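Local coordinates for protein UDP-4-amino-4,6-dideoxy-N-acetyl-beta-L-altrosamine transaminase (Helicobacter pylori, PDB 2FN6) that uses pyridoxal phosphate to transfer an amino group from L-glutamate to a UDP-linked 4-keto sugar, the second step in making pseudaminic acid for flagellin, at residues 66-71 with 121-126. Numbering follows the deposited sequence.
Sequences NFSEFS and RTKAIV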
loop_
_atom_site.group_PDB
_atom_site.type_symbol
_atom_site.label_atom_id
_atom_site.label_comp_id
_atom_site.label_asym_id
_atom_site.label_seq_id
_atom_site.Cartn_x
_atom_site.Cartn_y
_atom_site.Cartn_z
ATOM N N ASN A 66 -1.702 -10.569 -12.571
ATOM C CA ASN A 66 -0.767 -11.676 -12.676
ATOM C C ASN A 66 -1.341 -13.085 -12.851
ATOM O O ASN A 66 -0.573 -14.018 -13.083
ATOM C CB ASN A 66 0.210 -11.655 -11.495
ATOM C CG ASN A 66 1.130 -10.449 -11.522
ATOM O OD1 ASN A 66 0.728 -9.334 -11.167
ATOM N ND2 ASN A 66 2.372 -10.664 -11.933
ATOM N N PHE A 67 -2.659 -13.256 -12.738
ATOM C CA PHE A 67 -3.236 -14.601 -12.867
ATOM C C PHE A 67 -2.986 -15.135 -14.277
ATOM O O PHE A 67 -2.607 -16.291 -14.443
ATOM C CB PHE A 67 -4.717 -14.656 -12.470
ATOM C CG PHE A 67 -5.650 -14.017 -13.459
ATOM C CD1 PHE A 67 -6.422 -14.801 -14.307
ATOM C CD2 PHE A 67 -5.773 -12.638 -13.533
ATOM C CE1 PHE A 67 -7.287 -14.222 -15.219
ATOM C CE2 PHE A 67 -6.634 -12.052 -14.446
ATOM C CZ PHE A 67 -7.389 -12.843 -15.292
ATOM N N SER A 68 -3.187 -14.275 -15.270
ATOM C CA SER A 68 -2.652 -14.476 -16.619
ATOM C C SER A 68 -2.191 -13.154 -17.225
ATOM O O SER A 68 -2.550 -12.077 -16.750
ATOM C CB SER A 68 -3.673 -15.161 -17.544
ATOM O OG SER A 68 -3.459 -16.568 -17.584
ATOM N N GLU A 69 -1.392 -13.247 -18.277
ATOM C CA GLU A 69 -0.999 -12.073 -19.039
ATOM C C GLU A 69 -2.237 -11.512 -19.743
ATOM O O GLU A 69 -3.198 -12.241 -19.977
ATOM C CB GLU A 69 0.075 -12.465 -20.044
ATOM C CG GLU A 69 0.996 -11.343 -20.469
ATOM C CD GLU A 69 1.826 -11.721 -21.688
ATOM O OE1 GLU A 69 1.860 -12.924 -22.049
ATOM O OE2 GLU A 69 2.442 -10.812 -22.290
ATOM N N PHE A 70 -2.219 -10.218 -20.057
ATOM C CA PHE A 70 -3.392 -9.539 -20.619
ATOM C C PHE A 70 -3.440 -9.497 -22.157
ATOM O O PHE A 70 -2.453 -9.163 -22.827
ATOM C CB PHE A 70 -3.523 -8.123 -20.046
ATOM C CG PHE A 70 -4.623 -7.310 -20.672
ATOM C CD1 PHE A 70 -5.927 -7.390 -20.189
ATOM C CD2 PHE A 70 -4.357 -6.465 -21.756
ATOM C CE1 PHE A 70 -6.960 -6.639 -20.774
ATOM C CE2 PHE A 70 -5.378 -5.707 -22.348
ATOM C CZ PHE A 70 -6.684 -5.796 -21.854
ATOM N N SER A 71 -4.619 -9.815 -22.690
ATOM C CA SER A 71 -4.877 -9.796 -24.124
ATOM C C SER A 71 -6.161 -9.023 -24.411
ATOM O O SER A 71 -7.203 -9.288 -23.801
ATOM C CB SER A 71 -5.000 -11.226 -24.644
ATOM O OG SER A 71 -5.387 -11.243 -26.003
ATOM N N ARG A 121 -14.767 -13.040 -25.286
ATOM C CA ARG A 121 -13.905 -12.134 -24.528
ATOM C C ARG A 121 -13.685 -12.597 -23.078
ATOM O O ARG A 121 -12.705 -12.210 -22.446
ATOM C CB ARG A 121 -14.463 -10.695 -24.539
ATOM C CG ARG A 121 -15.174 -10.204 -25.828
ATOM C CD ARG A 121 -14.292 -10.245 -27.062
ATOM N NE ARG A 121 -13.209 -9.260 -27.046
ATOM C CZ ARG A 121 -13.183 -8.158 -27.792
ATOM N NH1 ARG A 121 -14.184 -7.882 -28.615
ATOM N NH2 ARG A 121 -12.152 -7.328 -27.715
ATOM N N THR A 122 -14.593 -13.428 -22.567
ATOM C CA THR A 122 -14.602 -13.830 -21.162
ATOM C C THR A 122 -13.313 -14.524 -20.751
ATOM O O THR A 122 -12.884 -15.469 -21.414
ATOM C CB THR A 122 -15.790 -14.744 -20.860
ATOM O OG1 THR A 122 -16.931 -14.283 -21.590
ATOM C CG2 THR A 122 -16.118 -14.722 -19.380
ATOM N N LYS A 123 -12.707 -14.035 -19.661
ATOM C CA LYS A 123 -11.420 -14.526 -19.167
ATOM C C LYS A 123 -11.565 -15.169 -17.793
ATOM O O LYS A 123 -10.836 -16.114 -17.463
ATOM C CB LYS A 123 -10.421 -13.373 -19.062
ATOM C CG LYS A 123 -8.985 -13.676 -19.530
ATOM C CD LYS A 123 -8.358 -14.917 -18.912
ATOM C CE LYS A 123 -6.847 -14.945 -19.132
ATOM N NZ LYS A 123 -6.355 -14.776 -20.545
ATOM N N ALA A 124 -12.495 -14.640 -16.990
ATOM C CA ALA A 124 -12.677 -15.089 -15.603
ATOM C C ALA A 124 -14.023 -14.737 -14.985
ATOM O O ALA A 124 -14.740 -13.851 -15.464
ATOM C CB ALA A 124 -11.569 -14.541 -14.725
ATOM N N ILE A 125 -14.352 -15.460 -13.916
ATOM C CA ILE A 125 -15.417 -15.075 -13.002
ATOM C C ILE A 125 -14.770 -14.661 -11.682
ATOM O O ILE A 125 -13.957 -15.407 -11.107
ATOM C CB ILE A 125 -16.395 -16.228 -12.714
ATOM C CG1 ILE A 125 -16.778 -16.985 -14.003
ATOM C CG2 ILE A 125 -17.607 -15.717 -11.933
ATOM C CD1 ILE A 125 -17.766 -16.283 -14.910
ATOM N N VAL A 126 -15.129 -13.462 -11.222
ATOM C CA VAL A 126 -14.734 -12.968 -9.911
ATOM C C VAL A 126 -15.943 -12.969 -8.991
ATOM O O VAL A 126 -16.838 -12.148 -9.154
ATOM C CB VAL A 126 -14.155 -11.542 -9.986
ATOM C CG1 VAL A 126 -13.935 -10.985 -8.578
ATOM C CG2 VAL A 126 -12.842 -11.521 -10.786
#
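Phe67 and Lys123 run past each other in opposite directions, and their overlap illustrates how the aliphatic part of a lysine can pack the start of an inner strand against a loop. The ring comes from the loop after helix 56-66, while the lysine leaves strand 122-128, one of the parallel strands in the large mixed sheet of this PLP-dependent aminotransferase.

Packing is closest along the outer methylenes of the lysine, CD and CE. Its CD lies 3.9 Å from Phe67 CE1, approaching the ring obliquely, and its CE reaches 3.6 Å from Ser68 CB. Bends at chi2 (-52°) and chi4 (-53°) carry the chain across the ring corner and then along the serine. On the ring's side the first torsion, chi1 73°, sets CG between the backbone N and the carbonyl carbon, from where CE1 also comes to 4.3 Å from Ala124 CB. The same ring touches Ser150, at the start of strand 150-154, and Leu173 in a loop.

Toward the exposed Glu69 the fit is looser. Lys123 NZ stands 4.1 Å from Glu69 O, too far for a hydrogen bond, while Glu69 CB points away from the strand and is 6.9 Å from the same NZ. Ser68 OG turns back within its own loop, making a weak 3.3 Å hydrogen bond to Phe67 O. Lys123 is nonetheless firmly placed at its backbone, which is hydrogen-bonded to Glu76 and Ser150 in the flanking strands.

No hydrogen bond or salt bridge joins 66-71 to 121-126 directly. Their union, away from the substrate and cofactor sites, therefore rests on apolar and van der Waals contact, with lysine methylenes serving as hydrophobic surface while NZ lies beyond them, near the exposed Glu69.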